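Local atomic coordinates of toxin PAU_02230 (Photorhabdus asymbiotica subsp. asymbiotica ATCC 43949, PDB entry 6HV6), a protein that acts as a bacterial protein toxin, PaTox, modelled here as a helical part that leads into a part built on an antiparallel beta sheet. Residues Q107-T112 / D143-G148; E135-P140 / V149-M154; R283-K288 / S342-D347; M291-I296 / Y305-P310. The protein carries 1 engineered substitution. One frame throughout, in Å; residues are numbered along the deposited sequence.

Contact 1 (Q107-T112 / D143-G148); sequences QQAYKT and DATTKG
The ring of Y110 lies over the backbone of G148: the glycine CA sits 3.7 Å from the ring centroid, 16° off the ring normal, a CH-pi contact displaced toward the rim. Glycine suits this place because a CB would run into Y110 O and keep the backbones apart. With CG anti to the backbone N (chi1 -178°), the ring leaves helix 107-112 and reaches across to helix 144-148. Its CE2 atom also meets K147, 3.8 Å from the lysine CB. The rest of that lysine turns away, and its NZ bonds to Y137 O and T142 OG1. The preceding residue, A109, points toward the partner helix, and its CB meets T145 OG1 at 3.4 Å and the methyl of A144. The two axes approach to 6.7 Å and cross at -36°, a parallel, right-handed crossing between helices with small residues at the interface. A144 and G148, four residues apart, form a small-xxx-small pattern, and the geometry resembles the GAS-right packing best known from membrane helices. As in that packing, CA-H...O contacts join the backbones: G148 CA lies 3.3 Å from Y110 O, Y110 CA meets A144 O, and T145 CA meets A109 O. No conventional hydrogen bond crosses the interface. D143 is the N-cap of the second helix, its OD1 gripped twice, by T146 N at 2.8 Å and by T146 OG1, which comes from above the carboxylate plane. Helix 80-93 covers this side of the pair, with Y93 stacked on Y110.

Contact 2 (E135-P140 / V149-M154); sequences ERYISP and VLAGKM
R136 touches L150 with its CB, but its NH1 turns aside to a salt bridge with D141 OD1, an oxygen that S139 OG also holds by a hydrogen bond. The arginine chain bends at chi2 and again at chi3, which carries the guanidinium off the partner helix and leaves the aliphatic root as the part in contact, 4.0 Å from CB to L150 CD1. Most of the contact is made by Y137, which points at helix 149-154. L150 and Y137 slide past each other in opposite directions, so the leucine CB comes to the edge of the ring, 4.0 Å from Y137 CD2, while its methyl CD1 reaches back to the tyrosine backbone and lies 3.6 Å from Y137 N. The methyl of A151 adds a second touch, 4.0 Å from Y137 CE2, and its small size lets the ring lie close to the helix. M154 arrives from one turn farther along. Its chain bends at the sulfur (chi3 -84°), which brings the methyl CE to 3.9 Å from Y137 CD2. Flexible methionine and branched leucine thus fit round a rigid ring from different directions. The two helices, 130-138 and 144-176, are consecutive and joined by a short loop, while helix 80-93 lends M86 and A90 to the same ring. The hydroxyl of Y137 is hydrogen-bonded to Y110 OH. With no hydrogen bond across these two segments, cohesion here comes from dispersion and burial of apolar surface, while the polar ends of R136 and Y137 are satisfied by neighbours beyond the interface.

Contact 3 (R283-K288 / S342-D347); sequences RVDAPK and SFHPLD
The guanidinium of R283 lies flat on the imidazole of H344, centres 4.6 Å apart and planes at 17°. NH2 is over the ring face near its rim, and H344 CB is over one face of the guanidinium. D285 OD2 lies over the same face of the ring, 3.1 Å from H344 NE2, at an angle too poor for a hydrogen bond. The carboxylate of D285 belongs instead to the edge of the guanidinium, which grips it side-on in a salt bridge: R283 NE meets OD1 at 2.8 Å, while NH2 meets the syn lone pair of OD2. A bend at chi3 (79°) turns the arginine along its own strand, fixing both groups. At the edge of the imidazole, S342 OG lies in plane and shares a 2.7 Å hydrogen bond with H344 NE2, and a water joins that hydroxyl to D285 O. L346 packs across the R283 chain, its CG 4.0 Å from the arginine CB. The strands are antiparallel, with hydrogen-bonded pairs R283-H344 and D285-S342; R283 N reaches H344 O at 2.7 Å. Between them V284 and F343 form a non-hydrogen-bonded pair whose side chains lie side by side on the other face, V284 CG2 touching F343 CE1. R283, D285, S342 and H344 make one face largely polar, while V284 and F343 make the other apolar. Strand 342-346 is one of the two edge strands of the six-stranded sheet; beyond strand 280-286 lies strand 289-296, where I293 touches F343 and L292 touches L346. N253, from a loop, holds R283 NH1.

Contact 4 (M291-I296 / Y305-P310); sequences MLISKI and YVFYDP
Strands 291-296 and 305-309 run antiparallel, axes 4.7 Å apart, with L292-Y308 and S294-V306 as hydrogen-bonded pairs; Y308 N donates to L292 O at 2.8 Å. M291 and F307 make a Met-aromatic contact at the ring edge: SD lies 5.1 Å from the centroid, 86° off the normal, and 3.9 Å from F307 CZ. The same methionine runs beside D309, its CG 3.7 Å from OD1, and rests on P310 CD. D309 itself is hydrogen-bonded to Y334 through OD2 and to H289 through OD1, so this buried carboxylate has partners for both oxygens. I293 holds CG1 in the crowded position between backbone N and carbonyl carbon (chi1 58°), which turns that branch away and sets CG2 against F307 CD1, at 3.8 Å. K295 and Y305 extend side by side in the same direction, the fully extended lysine chain lying along the tyrosine with its CD 3.7 Å from Y305 CE2. Their polar ends meet one acceptor, E271 OE2, which makes a salt bridge with K295 NZ and a hydrogen bond with Y305 OH; the lysine's methylene chain gives packing surface and its NZ the charge. On the opposite face L292 and Y308 touch through their CB atoms, 4.1 Å apart, and helix 199-211 covers Y308. Helix 320-334 covers the F307 side, where F327 meets that ring edge-to-face. With mostly apolar and aromatic side chains on both faces, this beta hairpin forms the two central strands of a six-stranded antiparallel sheet held between those two helices, a helix-sheet-helix layering.

In the fold
The four contacts fall into two pairs on opposite sides of the chain's centre. Contacts 1 and 2 have centres 10 Å apart, share helix 144-176 and interleave along the sequence, so helices 101-115 and 130-138 dock on successive turns of one long helix. Contacts 3 and 4, with centres 11 Å apart, belong to one sheet: strands 280-286 and 289-296 are neighbours, and contact 4 is nested inside the loop that contact 3 closes. Between the pairs the centres are 42 to 45 Å apart, and no atoms touch. Helix 144-176 starts in the helical part, and strand 182-185, at one edge of the sheet, follows it, linking two separately packed regions of the toxin.

Contact 1 (Q107-T112 / D143-G148)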
# COMPACT_ATOMS: atom_id res chain seq x y z
N GLN A 107 -25.72 12.22 -7.26
CA GLN A 107 -24.84 11.50 -6.36
C GLN A 107 -25.64 10.59 -5.43
O GLN A 107 -25.25 9.43 -5.21
CB GLN A 107 -23.98 12.48 -5.57
CG GLN A 107 -22.96 13.14 -6.48
CD GLN A 107 -22.19 14.23 -5.79
OE1 GLN A 107 -22.34 14.45 -4.59
NE2 GLN A 107 -21.35 14.92 -6.55
N GLN A 108 -26.76 11.08 -4.89
CA GLN A 108 -27.58 10.22 -4.04
C GLN A 108 -28.11 9.02 -4.82
O GLN A 108 -28.09 7.89 -4.33
CB GLN A 108 -28.74 11.02 -3.44
CG GLN A 108 -29.51 10.24 -2.39
CD GLN A 108 -30.35 11.13 -1.49
OE1 GLN A 108 -30.69 12.26 -1.86
NE2 GLN A 108 -30.69 10.64 -0.30
N ALA A 109 -28.59 9.25 -6.04
CA ALA A 109 -29.13 8.16 -6.85
C ALA A 109 -28.04 7.15 -7.22
O ALA A 109 -28.27 5.94 -7.16
CB ALA A 109 -29.79 8.72 -8.11
N TYR A 110 -26.87 7.64 -7.61
CA TYR A 110 -25.77 6.74 -7.93
C TYR A 110 -25.43 5.85 -6.74
O TYR A 110 -25.32 4.62 -6.88
CB TYR A 110 -24.56 7.57 -8.36
CG TYR A 110 -23.32 6.82 -8.80
CD1 TYR A 110 -22.35 6.44 -7.87
CD2 TYR A 110 -23.08 6.55 -10.16
CE1 TYR A 110 -21.21 5.78 -8.27
CE2 TYR A 110 -21.93 5.90 -10.56
CZ TYR A 110 -20.99 5.52 -9.62
OH TYR A 110 -19.84 4.87 -10.02
N LYS A 111 -25.29 6.45 -5.56
CA LYS A 111 -24.95 5.67 -4.37
C LYS A 111 -26.04 4.65 -4.06
O LYS A 111 -25.75 3.51 -3.68
CB LYS A 111 -24.73 6.61 -3.20
CG LYS A 111 -24.23 5.96 -1.94
CD LYS A 111 -23.92 7.02 -0.90
CE LYS A 111 -23.30 6.40 0.34
NZ LYS A 111 -22.20 5.45 0.01
N THR A 112 -27.30 5.05 -4.19
CA THR A 112 -28.40 4.12 -3.96
C THR A 112 -28.32 2.93 -4.90
O THR A 112 -28.43 1.77 -4.47
CB THR A 112 -29.73 4.86 -4.13
OG1 THR A 112 -29.82 5.90 -3.14
CG2 THR A 112 -30.89 3.90 -3.95
N ASP A 143 -28.90 6.39 -16.60
CA ASP A 143 -29.07 7.45 -15.61
C ASP A 143 -28.18 7.19 -14.41
O ASP A 143 -27.46 6.19 -14.33
CB ASP A 143 -30.54 7.59 -15.21
CG ASP A 143 -31.12 6.34 -14.54
OD1 ASP A 143 -30.38 5.42 -14.14
OD2 ASP A 143 -32.37 6.28 -14.42
N ALA A 144 -28.23 8.12 -13.45
CA ALA A 144 -27.35 8.05 -12.28
C ALA A 144 -27.52 6.75 -11.53
O ALA A 144 -26.53 6.10 -11.14
CB ALA A 144 -27.61 9.24 -11.36
N THR A 145 -28.77 6.33 -11.31
CA THR A 145 -29.01 5.10 -10.57
C THR A 145 -28.37 3.92 -11.29
O THR A 145 -27.68 3.09 -10.68
CB THR A 145 -30.51 4.88 -10.41
OG1 THR A 145 -31.08 6.01 -9.73
CG2 THR A 145 -30.80 3.62 -9.59
N THR A 146 -28.57 3.85 -12.61
CA THR A 146 -28.12 2.70 -13.38
C THR A 146 -26.60 2.64 -13.41
O THR A 146 -26.02 1.55 -13.29
CB THR A 146 -28.72 2.81 -14.79
OG1 THR A 146 -30.14 2.88 -14.67
CG2 THR A 146 -28.37 1.61 -15.65
N LYS A 147 -25.94 3.79 -13.56
CA LYS A 147 -24.49 3.82 -13.45
C LYS A 147 -24.03 3.30 -12.10
O LYS A 147 -23.08 2.51 -12.02
CB LYS A 147 -23.99 5.25 -13.69
CG LYS A 147 -24.17 5.79 -15.14
CD LYS A 147 -23.33 7.06 -15.32
CE LYS A 147 -23.82 7.96 -16.47
NZ LYS A 147 -23.87 7.27 -17.80
N GLY A 148 -24.68 3.71 -11.00
CA GLY A 148 -24.31 3.19 -9.69
C GLY A 148 -24.44 1.68 -9.62
O GLY A 148 -23.53 0.98 -9.15

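Contact 2 (E135-P140 / V149-M154)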
# COMPACT_ATOMS: atom_id res chain seq x y z
N GLU A 135 -19.11 -0.03 -21.27
CA GLU A 135 -19.73 0.76 -22.33
C GLU A 135 -21.06 1.35 -21.89
O GLU A 135 -21.37 2.51 -22.19
CB GLU A 135 -19.94 -0.08 -23.59
CG GLU A 135 -18.72 -0.36 -24.39
CD GLU A 135 -19.06 -1.16 -25.65
OE1 GLU A 135 -20.26 -1.26 -25.99
OE2 GLU A 135 -18.12 -1.68 -26.29
N ARG A 136 -21.89 0.55 -21.22
CA ARG A 136 -23.18 1.06 -20.76
C ARG A 136 -22.99 2.11 -19.67
O ARG A 136 -23.69 3.13 -19.65
CB ARG A 136 -24.05 -0.10 -20.24
CG ARG A 136 -24.30 -1.19 -21.29
CD ARG A 136 -25.10 -0.63 -22.47
NE ARG A 136 -26.47 -0.36 -22.04
CZ ARG A 136 -27.08 0.81 -22.16
NH1 ARG A 136 -26.46 1.83 -22.73
NH2 ARG A 136 -28.32 0.96 -21.71
N TYR A 137 -22.02 1.90 -18.79
CA TYR A 137 -21.76 2.89 -17.74
C TYR A 137 -21.43 4.24 -18.34
O TYR A 137 -21.96 5.28 -17.92
CB TYR A 137 -20.62 2.40 -16.85
CG TYR A 137 -20.28 3.32 -15.69
CD1 TYR A 137 -19.55 4.50 -15.88
CD2 TYR A 137 -20.63 2.98 -14.39
CE1 TYR A 137 -19.22 5.32 -14.80
CE2 TYR A 137 -20.31 3.79 -13.32
CZ TYR A 137 -19.61 4.96 -13.52
OH TYR A 137 -19.31 5.74 -12.42
N ILE A 138 -20.53 4.25 -19.33
CA ILE A 138 -20.09 5.53 -19.88
C ILE A 138 -21.07 6.10 -20.88
O ILE A 138 -20.91 7.26 -21.27
CB ILE A 138 -18.68 5.40 -20.51
CG1 ILE A 138 -18.69 4.49 -21.73
CG2 ILE A 138 -17.70 4.84 -19.49
CD1 ILE A 138 -17.31 4.33 -22.33
N SER A 139 -22.09 5.34 -21.28
CA SER A 139 -23.04 5.85 -22.26
C SER A 139 -23.96 6.88 -21.61
O SER A 139 -24.31 6.76 -20.43
CB SER A 139 -23.89 4.71 -22.83
OG SER A 139 -24.92 5.20 -23.67
N PRO A 140 -24.39 7.90 -22.36
CA PRO A 140 -25.27 8.91 -21.76
C PRO A 140 -26.71 8.44 -21.60
O PRO A 140 -27.49 9.15 -20.95
CB PRO A 140 -25.18 10.08 -22.74
CG PRO A 140 -24.84 9.47 -24.03
CD PRO A 140 -23.99 8.26 -23.73
N VAL A 149 -25.57 1.15 -10.10
CA VAL A 149 -25.77 -0.30 -10.17
C VAL A 149 -24.63 -0.96 -10.94
O VAL A 149 -24.08 -1.98 -10.51
CB VAL A 149 -27.14 -0.61 -10.81
CG1 VAL A 149 -27.21 -2.08 -11.22
CG2 VAL A 149 -28.29 -0.27 -9.86
N LEU A 150 -24.28 -0.39 -12.09
CA LEU A 150 -23.22 -0.97 -12.91
C LEU A 150 -21.89 -0.95 -12.18
O LEU A 150 -21.14 -1.93 -12.22
CB LEU A 150 -23.10 -0.20 -14.24
CG LEU A 150 -24.21 -0.52 -15.25
CD1 LEU A 150 -24.30 0.56 -16.35
CD2 LEU A 150 -23.99 -1.92 -15.86
N ALA A 151 -21.57 0.16 -11.52
CA ALA A 151 -20.38 0.20 -10.68
C ALA A 151 -20.43 -0.88 -9.61
O ALA A 151 -19.43 -1.54 -9.34
CB ALA A 151 -20.25 1.58 -10.03
N GLY A 152 -21.60 -1.09 -9.00
CA GLY A 152 -21.73 -2.16 -8.03
C GLY A 152 -21.44 -3.52 -8.64
O GLY A 152 -20.68 -4.32 -8.08
N LYS A 153 -22.03 -3.80 -9.81
CA LYS A 153 -21.86 -5.10 -10.44
C LYS A 153 -20.43 -5.32 -10.93
O LYS A 153 -19.98 -6.47 -11.00
CB LYS A 153 -22.84 -5.25 -11.61
CG LYS A 153 -24.32 -5.41 -11.18
CD LYS A 153 -25.26 -5.60 -12.40
CE LYS A 153 -26.71 -5.78 -11.94
NZ LYS A 153 -26.93 -7.01 -11.10
N MET A 154 -19.72 -4.25 -11.29
CA MET A 154 -18.34 -4.32 -11.76
C MET A 154 -17.31 -4.26 -10.64
O MET A 154 -16.11 -4.36 -10.93
CB MET A 154 -18.06 -3.18 -12.73
CG MET A 154 -18.74 -3.37 -14.10
SD MET A 154 -18.23 -2.04 -15.21
CE MET A 154 -19.36 -0.73 -14.78

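Contact 3 (R283-K288 / S342-D347)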
# COMPACT_ATOMS: atom_id res chain seq x y z
N ARG A 283 13.74 5.54 10.57
CA ARG A 283 12.44 5.82 9.99
C ARG A 283 12.58 6.98 9.00
O ARG A 283 13.24 7.98 9.29
CB ARG A 283 11.42 6.15 11.08
CG ARG A 283 9.99 6.35 10.56
CD ARG A 283 9.04 6.82 11.66
NE ARG A 283 9.21 8.25 11.90
CZ ARG A 283 9.66 8.79 13.03
NH1 ARG A 283 9.98 8.02 14.07
NH2 ARG A 283 9.78 10.10 13.12
N VAL A 284 11.96 6.83 7.83
CA VAL A 284 11.96 7.87 6.80
C VAL A 284 10.58 8.50 6.75
O VAL A 284 9.60 7.83 6.41
CB VAL A 284 12.34 7.30 5.42
CG1 VAL A 284 12.42 8.45 4.37
CG2 VAL A 284 13.69 6.59 5.48
N ASP A 285 10.49 9.78 7.09
CA ASP A 285 9.24 10.52 6.99
C ASP A 285 9.21 11.28 5.67
O ASP A 285 10.19 11.95 5.32
CB ASP A 285 9.07 11.49 8.16
CG ASP A 285 8.98 10.79 9.50
OD1 ASP A 285 8.62 9.59 9.53
OD2 ASP A 285 9.27 11.46 10.52
N ALA A 286 8.10 11.17 4.94
CA ALA A 286 7.95 11.78 3.62
C ALA A 286 6.52 12.29 3.50
O ALA A 286 5.70 12.00 4.39
CB ALA A 286 8.28 10.77 2.52
N PRO A 287 6.15 13.05 2.45
CA PRO A 287 4.77 13.54 2.35
C PRO A 287 3.74 12.43 2.41
O PRO A 287 3.65 11.60 1.50
CB PRO A 287 4.75 14.26 1.00
CG PRO A 287 6.14 14.80 0.86
CD PRO A 287 7.02 13.71 1.45
N LYS A 288 2.98 12.38 3.51
CA LYS A 288 1.91 11.39 3.71
C LYS A 288 2.40 9.95 3.53
O LYS A 288 1.67 9.08 3.07
CB LYS A 288 0.72 11.66 2.79
CG LYS A 288 0.05 13.00 3.06
CD LYS A 288 -0.98 13.33 2.00
CE LYS A 288 -1.71 14.62 2.35
NZ LYS A 288 -2.45 14.51 3.65
N SER A 342 12.85 13.13 5.55
CA SER A 342 13.68 13.29 6.74
C SER A 342 13.91 11.93 7.38
O SER A 342 13.18 10.97 7.15
CB SER A 342 13.06 14.26 7.77
OG SER A 342 11.77 13.84 8.19
N PHE A 343 14.95 11.87 8.21
CA PHE A 343 15.49 10.62 8.71
C PHE A 343 15.49 10.64 10.23
O PHE A 343 15.96 11.60 10.84
CB PHE A 343 16.90 10.39 8.16
CG PHE A 343 16.93 10.30 6.66
CD1 PHE A 343 16.66 9.10 6.03
CD2 PHE A 343 17.18 11.42 5.90
CE1 PHE A 343 16.67 9.02 4.65
CE2 PHE A 343 17.18 11.34 4.52
CZ PHE A 343 16.93 10.15 3.89
N HIS A 344 14.98 9.57 10.83
CA HIS A 344 14.75 9.55 12.27
C HIS A 344 15.19 8.22 12.84
O HIS A 344 14.62 7.18 12.51
CB HIS A 344 13.27 9.83 12.55
CG HIS A 344 12.79 11.12 11.96
ND1 HIS A 344 12.72 12.29 12.69
CD2 HIS A 344 12.38 11.43 10.71
CE1 HIS A 344 12.27 13.26 11.91
NE2 HIS A 344 12.05 12.76 10.70
N PRO A 345 16.24 8.21 13.67
CA PRO A 345 16.71 6.94 14.23
C PRO A 345 15.62 6.28 15.05
O PRO A 345 14.90 6.94 15.81
CB PRO A 345 17.90 7.36 15.11
CG PRO A 345 18.26 8.75 14.66
CD PRO A 345 16.98 9.37 14.18
N LEU A 346 15.49 4.96 14.87
CA LEU A 346 14.59 4.14 15.67
C LEU A 346 15.37 3.43 16.76
O LEU A 346 16.51 3.00 16.55
CB LEU A 346 13.88 3.11 14.79
CG LEU A 346 12.83 3.70 13.85
CD1 LEU A 346 12.29 2.63 12.95
CD2 LEU A 346 11.71 4.35 14.62
N ASP A 347 14.76 3.31 17.94
CA ASP A 347 15.38 2.66 19.09
C ASP A 347 14.44 1.58 19.61
O ASP A 347 13.32 1.89 20.05
CB ASP A 347 15.70 3.68 20.17
CG ASP A 347 16.16 3.04 21.46
OD1 ASP A 347 16.87 2.01 21.39
OD2 ASP A 347 15.83 3.57 22.54
O HOH W 1 10.04 14.75 6.57

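Contact 4 (M291-I296 / Y305-P310)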
# COMPACT_ATOMS: atom_id res chain seq x y z
N MET A 291 8.67 5.33 5.48
CA MET A 291 9.45 4.23 4.96
C MET A 291 10.54 3.91 5.98
O MET A 291 10.57 4.48 7.08
CB MET A 291 10.01 4.58 3.57
CG MET A 291 8.92 4.79 2.48
SD MET A 291 9.58 5.77 1.12
CE MET A 291 9.59 7.39 1.88
N LEU A 292 11.45 3.02 5.62
CA LEU A 292 12.41 2.54 6.60
C LEU A 292 13.69 2.15 5.88
O LEU A 292 13.63 1.55 4.80
CB LEU A 292 11.84 1.34 7.36
CG LEU A 292 12.79 0.62 8.30
CD1 LEU A 292 12.84 1.38 9.60
CD2 LEU A 292 12.31 -0.83 8.50
N ILE A 293 14.83 2.48 6.47
CA ILE A 293 16.11 1.96 5.98
C ILE A 293 16.86 1.39 7.17
O ILE A 293 16.79 1.91 8.29
CB ILE A 293 16.94 3.02 5.23
CG1 ILE A 293 17.23 4.23 6.11
CG2 ILE A 293 16.21 3.48 3.98
CD1 ILE A 293 17.76 5.42 5.31
N SER A 294 17.58 0.29 6.92
CA SER A 294 18.18 -0.45 8.01
C SER A 294 19.52 -1.00 7.58
O SER A 294 19.80 -1.16 6.39
CB SER A 294 17.26 -1.59 8.48
OG SER A 294 16.04 -1.09 8.98
N LYS A 295 20.35 -1.27 8.58
CA LYS A 295 21.59 -2.02 8.44
C LYS A 295 21.47 -3.21 9.37
O LYS A 295 21.20 -3.04 10.56
CB LYS A 295 22.79 -1.13 8.79
CG LYS A 295 24.15 -1.80 8.76
CD LYS A 295 25.26 -0.79 9.11
CE LYS A 295 26.65 -1.40 9.02
NZ LYS A 295 27.72 -0.40 9.34
N ILE A 296 21.65 -4.42 8.84
CA ILE A 296 21.47 -5.66 9.59
C ILE A 296 22.68 -6.57 9.38
O ILE A 296 23.21 -6.66 8.27
CB ILE A 296 20.18 -6.38 9.18
CG1 ILE A 296 18.99 -5.41 9.22
CG2 ILE A 296 19.92 -7.58 10.07
CD1 ILE A 296 18.69 -4.87 10.62
N TYR A 305 22.09 -3.97 3.81
CA TYR A 305 21.49 -2.64 3.87
C TYR A 305 20.14 -2.73 3.18
O TYR A 305 20.06 -3.15 2.01
CB TYR A 305 22.38 -1.60 3.19
CG TYR A 305 23.80 -1.59 3.76
CD1 TYR A 305 24.78 -2.43 3.25
CD2 TYR A 305 24.12 -0.79 4.85
CE1 TYR A 305 26.06 -2.46 3.78
CE2 TYR A 305 25.41 -0.81 5.39
CZ TYR A 305 26.36 -1.65 4.85
OH TYR A 305 27.64 -1.67 5.38
N VAL A 306 19.07 -2.37 3.89
CA VAL A 306 17.70 -2.68 3.46
C VAL A 306 16.89 -1.40 3.35
O VAL A 306 16.90 -0.57 4.26
CB VAL A 306 17.01 -3.66 4.43
CG1 VAL A 306 15.63 -4.11 3.85
CG2 VAL A 306 17.89 -4.86 4.74
N PHE A 307 16.17 -1.26 2.25
CA PHE A 307 15.18 -0.20 2.07
C PHE A 307 13.81 -0.85 2.05
O PHE A 307 13.53 -1.68 1.18
CB PHE A 307 15.44 0.58 0.77
CG PHE A 307 14.34 1.57 0.42
CD1 PHE A 307 13.72 2.33 1.40
CD2 PHE A 307 13.96 1.75 -0.90
CE1 PHE A 307 12.72 3.24 1.07
CE2 PHE A 307 12.97 2.67 -1.24
CZ PHE A 307 12.34 3.41 -0.26
N TYR A 308 12.96 -0.51 3.02
CA TYR A 308 11.58 -1.00 3.09
C TYR A 308 10.65 0.14 2.73
O TYR A 308 10.54 1.12 3.48
CB TYR A 308 11.25 -1.55 4.47
CG TYR A 308 9.77 -1.91 4.68
CD1 TYR A 308 9.04 -2.54 3.68
CD2 TYR A 308 9.12 -1.64 5.87
CE1 TYR A 308 7.70 -2.89 3.86
CE2 TYR A 308 7.78 -1.99 6.06
CZ TYR A 308 7.09 -2.60 5.05
OH TYR A 308 5.78 -2.94 5.24
N ASP A 309 9.98 0.03 1.58
CA ASP A 309 8.89 0.94 1.24
C ASP A 309 7.58 0.17 1.38
O ASP A 309 7.30 -0.72 0.56
CB ASP A 309 9.02 1.48 -0.19
CG ASP A 309 7.93 2.49 -0.55
OD1 ASP A 309 6.95 2.64 0.19
OD2 ASP A 309 8.08 3.15 -1.60
N PRO A 310 6.77 0.47 2.40
CA PRO A 310 5.49 -0.23 2.57
C PRO A 310 4.62 -0.29 1.33
O PRO A 310 3.80 -1.21 1.22
CB PRO A 310 4.81 0.59 3.68
CG PRO A 310 5.97 1.02 4.55
CD PRO A 310 7.06 1.38 3.53